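Local coordinates for protein alginate lyase, family PL7 (Zobellia galactanivorans, PDB 4BE3) that is an exolytic alginate lyase of family PL7 that degrades alginate, the uronic acid polysaccharide of brown algal cell walls, at residues A[116-121]-A[247-252]; A[151-156]-A[233-238]. One frame throughout, in Å; residues are numbered along the deposited sequence. Where two conformers were deposited one is given.

Contact 1: residues A[116-121]-A[247-252]; sequences HENEPI and NAYAGE
Pro-120 lays its CG over the centre of the Tyr-249 ring, 3.4 Å from the ring centroid and only 3° off the ring normal. The pair is a CH-pi contact: the slightly positive C-H groups of a proline ring face the electron-rich face of the phenol, and the rigid pyrrolidine offers that face a compact apolar bump. CD rides over the same face, 3.8 Å from Tyr-249 CE1. Farther along the ring, the phenol oxygen slips in beside the chain before the proline, with Tyr-249 OH 3.3 Å from Asn-118 CB and 3.7 Å from Glu-119 C. No direct hydrogen bond crosses here; the hydroxyl is bonded instead to Glu-141 O, at the end of strand 133-141, which fixes the far end of the ring. Residues 116-120 belong to the hairpin connection between the antiparallel strands 104-112 and 121-126 in the curled sheet of this concanavalin-like jelly roll, and 247-252 lead into strand 254-258, which also pairs with 104-112. Within the latter segment, a type II' turn from Asn-247 to Ala-250 overlaps a type II turn from Tyr-249 to Glu-252. Tyr-249 thus sits inside one turn and opens the next, and its chi1 of -78°, with CG anti to the carbonyl carbon, directs the ring toward Pro-120. Beside this ring contact, two waters link the carboxylate of Glu-252 to the loop backbone: one accepts from His-116 N and donates to Glu-252 OE2 at 2.6 Å, the other accepts from Asn-118 N and donates to Glu-252 OE1, also at 2.6 Å. A long acidic side chain suits this place, since its two oxygens can serve two N-H groups through separate waters. Glu-252 OE1 also bonds Ser-112 OG, tying the carboxylate to strand 104-112.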
loop_
_atom_site.group_PDB
_atom_site.type_symbol
_atom_site.label_atom_id
_atom_site.label_comp_id
_atom_site.label_asym_id
_atom_site.label_seq_id
_atom_site.Cartn_x
_atom_site.Cartn_y
_atom_site.Cartn_z
ATOM N N HIS A 116 -15.039 -12.591 -3.517
ATOM C CA HIS A 116 -15.268 -13.276 -4.789
ATOM C C HIS A 116 -14.061 -13.390 -5.676
ATOM O O HIS A 116 -14.092 -14.154 -6.620
ATOM C CB HIS A 116 -16.355 -12.507 -5.525
ATOM C CG HIS A 116 -17.720 -12.638 -4.924
ATOM N ND1 HIS A 116 -18.179 -13.789 -4.327
ATOM C CD2 HIS A 116 -18.746 -11.700 -4.850
ATOM C CE1 HIS A 116 -19.460 -13.609 -3.969
ATOM N NE2 HIS A 116 -19.825 -12.327 -4.285
ATOM N N GLU A 117 -12.967 -12.648 -5.354
ATOM C CA GLU A 117 -11.750 -12.702 -6.175
ATOM C C GLU A 117 -12.100 -12.275 -7.642
ATOM O O GLU A 117 -11.523 -12.820 -8.581
ATOM C CB GLU A 117 -10.977 -14.032 -6.146
ATOM C CG GLU A 117 -10.644 -14.327 -4.661
ATOM C CD GLU A 117 -9.940 -15.649 -4.408
ATOM O OE1 GLU A 117 -9.008 -16.012 -5.083
ATOM O OE2 GLU A 117 -10.374 -16.343 -3.470
ATOM N N ASN A 118 -12.972 -11.262 -7.795
ATOM C CA ASN A 118 -13.264 -10.799 -9.200
ATOM C C ASN A 118 -12.261 -9.700 -9.613
ATOM O O ASN A 118 -11.440 -9.276 -8.753
ATOM C CB ASN A 118 -14.650 -10.221 -9.183
ATOM C CG ASN A 118 -15.754 -11.318 -9.054
ATOM O OD1 ASN A 118 -15.438 -12.529 -9.109
ATOM N ND2 ASN A 118 -17.030 -10.912 -8.960
ATOM N N GLU A 119 -12.376 -9.132 -10.822
ATOM C CA GLU A 119 -11.458 -8.036 -11.238
ATOM C C GLU A 119 -12.158 -6.777 -11.489
ATOM O O GLU A 119 -12.942 -6.624 -12.443
ATOM C CB GLU A 119 -10.841 -8.478 -12.604
ATOM C CG GLU A 119 -9.804 -9.628 -12.450
ATOM C CD GLU A 119 -10.301 -11.031 -12.729
ATOM O OE1 GLU A 119 -11.332 -11.281 -13.478
ATOM O OE2 GLU A 119 -9.757 -11.911 -12.064
ATOM N N PRO A 120 -11.841 -5.728 -10.727
ATOM C CA PRO A 120 -12.298 -4.427 -11.051
ATOM C C PRO A 120 -11.886 -4.008 -12.524
ATOM O O PRO A 120 -12.594 -3.139 -13.120
ATOM C CB PRO A 120 -11.517 -3.509 -10.004
ATOM C CG PRO A 120 -11.466 -4.476 -8.848
ATOM C CD PRO A 120 -11.109 -5.830 -9.449
ATOM N N ILE A 121 -10.760 -4.534 -13.014
ATOM C CA ILE A 121 -10.470 -4.219 -14.470
ATOM C C ILE A 121 -9.640 -5.273 -15.063
ATOM O O ILE A 121 -8.713 -5.847 -14.449
ATOM C CB ILE A 121 -9.752 -2.849 -14.660
ATOM C CG1 ILE A 121 -9.432 -2.665 -16.147
ATOM C CG2 ILE A 121 -8.420 -2.730 -13.844
ATOM C CD1 ILE A 121 -8.972 -1.245 -16.529
ATOM N N ASN A 247 -21.409 -0.933 -2.251
ATOM C CA ASN A 247 -20.092 -0.249 -2.119
ATOM C C ASN A 247 -19.023 -0.865 -2.972
ATOM O O ASN A 247 -17.785 -0.629 -2.763
ATOM C CB ASN A 247 -19.613 -0.222 -0.686
ATOM C CG ASN A 247 -20.583 0.592 0.220
ATOM O OD1 ASN A 247 -20.903 0.121 1.293
ATOM N ND2 ASN A 247 -21.089 1.773 -0.249
ATOM N N ALA A 248 -19.492 -1.627 -3.986
ATOM C CA ALA A 248 -18.572 -2.199 -4.980
ATOM C C ALA A 248 -17.324 -2.819 -4.320
ATOM O O ALA A 248 -17.411 -3.835 -3.609
ATOM C CB ALA A 248 -18.174 -1.147 -6.063
ATOM N N TYR A 249 -16.111 -2.324 -4.657
ATOM C CA TYR A 249 -14.927 -3.024 -4.170
ATOM C C TYR A 249 -14.363 -2.210 -2.919
ATOM O O TYR A 249 -13.190 -2.377 -2.624
ATOM C CB TYR A 249 -13.852 -2.970 -5.258
ATOM C CG TYR A 249 -14.183 -4.018 -6.357
ATOM C CD1 TYR A 249 -13.827 -5.365 -6.132
ATOM C CD2 TYR A 249 -14.931 -3.693 -7.485
ATOM C CE1 TYR A 249 -14.069 -6.343 -7.069
ATOM C CE2 TYR A 249 -15.168 -4.690 -8.467
ATOM C CZ TYR A 249 -14.749 -5.946 -8.246
ATOM O OH TYR A 249 -14.975 -6.982 -9.127
ATOM N N ALA A 250 -15.148 -1.224 -2.408
ATOM C CA ALA A 250 -14.634 -0.481 -1.137
ATOM C C ALA A 250 -14.049 -1.470 -0.114
ATOM O O ALA A 250 -14.690 -2.511 0.183
ATOM C CB ALA A 250 -15.769 0.290 -0.541
ATOM N N GLY A 251 -12.775 -1.247 0.301
ATOM C CA GLY A 251 -12.176 -2.003 1.376
ATOM C C GLY A 251 -11.761 -3.412 0.994
ATOM O O GLY A 251 -11.333 -4.218 1.819
ATOM N N GLU A 252 -11.916 -3.760 -0.270
ATOM C CA GLU A 252 -11.556 -5.135 -0.704
ATOM C C GLU A 252 -10.116 -5.164 -1.172
ATOM O O GLU A 252 -9.669 -4.392 -2.134
ATOM C CB GLU A 252 -12.507 -5.667 -1.863
ATOM C CG GLU A 252 -12.492 -7.202 -1.732
ATOM C CD GLU A 252 -13.579 -7.807 -2.513
ATOM O OE1 GLU A 252 -13.329 -7.972 -3.786
ATOM O OE2 GLU A 252 -14.672 -8.045 -1.945
HETATM O O HOH W 1 -16.027 -9.969 -3.009
HETATM O O HOH W 2 -14.224 -9.603 -5.665
#

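Contact 2: residues A[151-156]-A[233-238]; sequences RWDYST and TLYASI
Tyr-235 reaches across to Trp-152 and Asp-153 just as its own chain leaves helix 229-234. It is the first residue to leave helical backbone angles; a chi1 of -73° sets CG beside the backbone N, which sends the ring toward the other segment and carries the hydroxyl to the start of strand 153-157. That strand pairs antiparallel with 133-141 in the curled sheet of the jelly roll, so the tyrosine joins the end of a short helix to the sheet. Over one ring face lies Trp-152 CB, 4.0 Å from the centroid and displaced toward the rim, 3.8 Å from Tyr-235 CZ. The indole itself turns away, placing NE1 on Gly-242 O and its ring edge-to-face with Phe-221. Tyrosine fits here because its phenol combines a flat apolar face with a polar end: Asp-153 N donates to Tyr-235 OH over 3.3 Å, at an N-H...O angle of 162°. A water lies 3.0 Å from the same Tyr-235 OH and bonds weakly to Asp-153 O. The Asp-153 carboxylate faces other partners, with OD2 in a salt bridge to Lys-122. Beyond the tyrosine, Ala-236 N bonds back to Thr-233 O.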
loop_
_atom_site.group_PDB
_atom_site.type_symbol
_atom_site.label_atom_id
_atom_site.label_comp_id
_atom_site.label_asym_id
_atom_site.label_seq_id
_atom_site.Cartn_x
_atom_site.Cartn_y
_atom_site.Cartn_z
ATOM N N ARG A 151 -22.367 -13.322 -11.641
ATOM C CA ARG A 151 -21.522 -12.141 -12.025
ATOM C C ARG A 151 -21.489 -11.887 -13.510
ATOM O O ARG A 151 -21.834 -12.750 -14.318
ATOM C CB ARG A 151 -20.087 -12.393 -11.566
ATOM C CG ARG A 151 -19.444 -13.596 -12.327
ATOM C CD ARG A 151 -18.056 -13.958 -11.707
ATOM N NE ARG A 151 -17.479 -15.141 -12.392
ATOM C CZ ARG A 151 -17.999 -16.369 -12.322
ATOM N NH1 ARG A 151 -19.129 -16.623 -11.664
ATOM N NH2 ARG A 151 -17.470 -17.374 -12.987
ATOM N N TRP A 152 -20.965 -10.698 -13.921
ATOM C CA TRP A 152 -20.729 -10.461 -15.358
ATOM C C TRP A 152 -19.711 -9.322 -15.414
ATOM O O TRP A 152 -19.518 -8.623 -14.404
ATOM C CB TRP A 152 -22.086 -10.002 -16.014
ATOM C CG TRP A 152 -23.025 -9.112 -15.198
ATOM C CD1 TRP A 152 -24.105 -9.499 -14.459
ATOM C CD2 TRP A 152 -22.941 -7.645 -15.031
ATOM N NE1 TRP A 152 -24.694 -8.376 -13.896
ATOM C CE2 TRP A 152 -24.015 -7.258 -14.238
ATOM C CE3 TRP A 152 -22.040 -6.652 -15.551
ATOM C CZ2 TRP A 152 -24.290 -5.924 -13.925
ATOM C CZ3 TRP A 152 -22.304 -5.299 -15.251
ATOM C CH2 TRP A 152 -23.396 -4.951 -14.431
ATOM N N ASP A 153 -19.203 -9.146 -16.618
ATOM C CA ASP A 153 -18.250 -8.087 -16.979
ATOM C C ASP A 153 -19.012 -7.109 -17.866
ATOM O O ASP A 153 -19.813 -7.526 -18.727
ATOM C CB ASP A 153 -17.149 -8.642 -17.849
ATOM C CG ASP A 153 -16.031 -9.347 -17.100
ATOM O OD1 ASP A 153 -16.232 -9.933 -15.999
ATOM O OD2 ASP A 153 -14.912 -9.371 -17.664
ATOM N N TYR A 154 -18.732 -5.834 -17.732
ATOM C CA TYR A 154 -19.253 -4.814 -18.615
ATOM C C TYR A 154 -18.078 -4.272 -19.389
ATOM O O TYR A 154 -17.063 -3.881 -18.813
ATOM C CB TYR A 154 -19.808 -3.748 -17.758
ATOM C CG TYR A 154 -20.324 -2.607 -18.615
ATOM C CD1 TYR A 154 -21.221 -2.841 -19.693
ATOM C CD2 TYR A 154 -19.775 -1.314 -18.480
ATOM C CE1 TYR A 154 -21.634 -1.760 -20.553
ATOM C CE2 TYR A 154 -20.246 -0.237 -19.237
ATOM C CZ TYR A 154 -21.163 -0.457 -20.259
ATOM O OH TYR A 154 -21.514 0.611 -20.992
ATOM N N SER A 155 -18.119 -4.365 -20.736
ATOM C CA SER A 155 -16.965 -4.124 -21.556
ATOM C C SER A 155 -17.019 -2.762 -22.251
ATOM O O SER A 155 -18.071 -2.381 -22.840
ATOM C CB SER A 155 -16.913 -5.265 -22.685
ATOM O OG SER A 155 -15.708 -5.106 -23.379
ATOM N N THR A 156 -15.938 -2.027 -22.273
ATOM C CA THR A 156 -15.923 -0.664 -22.812
ATOM C C THR A 156 -14.825 -0.551 -23.825
ATOM O O THR A 156 -13.609 -0.831 -23.504
ATOM C CB THR A 156 -15.630 0.335 -21.677
ATOM O OG1 THR A 156 -16.762 0.353 -20.791
ATOM C CG2 THR A 156 -15.494 1.788 -22.217
ATOM N N THR A 233 -27.751 -8.643 -23.579
ATOM C CA THR A 233 -27.467 -9.198 -24.879
ATOM C C THR A 233 -26.320 -10.250 -24.819
ATOM O O THR A 233 -26.470 -11.388 -25.328
ATOM C CB THR A 233 -27.038 -8.072 -25.865
ATOM O OG1 THR A 233 -28.232 -7.283 -26.045
ATOM C CG2 THR A 233 -26.725 -8.720 -27.322
ATOM N N LEU A 234 -25.166 -9.844 -24.313
ATOM C CA LEU A 234 -24.020 -10.780 -24.495
ATOM C C LEU A 234 -24.218 -12.045 -23.574
ATOM O O LEU A 234 -23.766 -13.140 -23.967
ATOM C CB LEU A 234 -22.805 -10.055 -24.039
ATOM C CG LEU A 234 -21.463 -10.803 -24.330
ATOM C CD1 LEU A 234 -21.490 -11.186 -25.846
ATOM C CD2 LEU A 234 -20.344 -9.841 -24.037
ATOM N N TYR A 235 -24.892 -11.895 -22.418
ATOM C CA TYR A 235 -25.042 -13.027 -21.532
ATOM C C TYR A 235 -26.394 -13.741 -21.769
ATOM O O TYR A 235 -26.785 -14.554 -20.940
ATOM C CB TYR A 235 -24.958 -12.607 -20.069
ATOM C CG TYR A 235 -23.486 -12.266 -19.747
ATOM C CD1 TYR A 235 -22.932 -10.982 -20.050
ATOM C CD2 TYR A 235 -22.655 -13.285 -19.229
ATOM C CE1 TYR A 235 -21.561 -10.734 -19.728
ATOM C CE2 TYR A 235 -21.318 -13.022 -18.906
ATOM C CZ TYR A 235 -20.830 -11.766 -19.098
ATOM O OH TYR A 235 -19.509 -11.525 -18.828
ATOM N N ALA A 236 -27.115 -13.427 -22.895
ATOM C CA ALA A 236 -28.469 -13.969 -23.001
ATOM C C ALA A 236 -28.426 -15.538 -23.076
ATOM O O ALA A 236 -29.405 -16.112 -22.744
ATOM C CB ALA A 236 -29.105 -13.463 -24.282
ATOM N N SER A 237 -27.328 -16.134 -23.569
ATOM C CA SER A 237 -27.520 -17.615 -23.616
ATOM C C SER A 237 -26.964 -18.264 -22.353
ATOM O O SER A 237 -27.411 -19.371 -22.072
ATOM C CB SER A 237 -27.180 -18.361 -24.938
ATOM O OG SER A 237 -28.022 -18.067 -26.082
ATOM N N ILE A 238 -26.235 -17.497 -21.509
ATOM C CA ILE A 238 -25.628 -17.966 -20.225
ATOM C C ILE A 238 -26.563 -17.859 -19.090
ATOM O O ILE A 238 -26.522 -18.755 -18.285
ATOM C CB ILE A 238 -24.324 -17.159 -19.804
ATOM C CG1 ILE A 238 -23.123 -17.550 -20.664
ATOM C CG2 ILE A 238 -24.010 -17.443 -18.333
ATOM C CD1 ILE A 238 -23.331 -18.854 -21.436
HETATM O O HOH W 3 -18.296 -9.740 -20.920
#

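Contact 2 is nested along the chain inside the loop closed by contact 1, and their centres lie 18 Å apart. The side chains of Asn-118 and Arg-151 pack against each other where the two meet. Strand 133-141 runs between 121-126 and 153-157, pairing with both, and Lys-122 links the two charge systems: it forms salt bridges with Glu-119 OE1 and with Asp-153 OD2. Contact 1 is nearer the ligand: the Glu-119 side chain comes within about 5 Å of the bound meso-tartaric acid, and its OE2 bonds His-111 ND1, a residue of that ligand pocket. The Asp-153 side chain is about 13 Å from the same ligand.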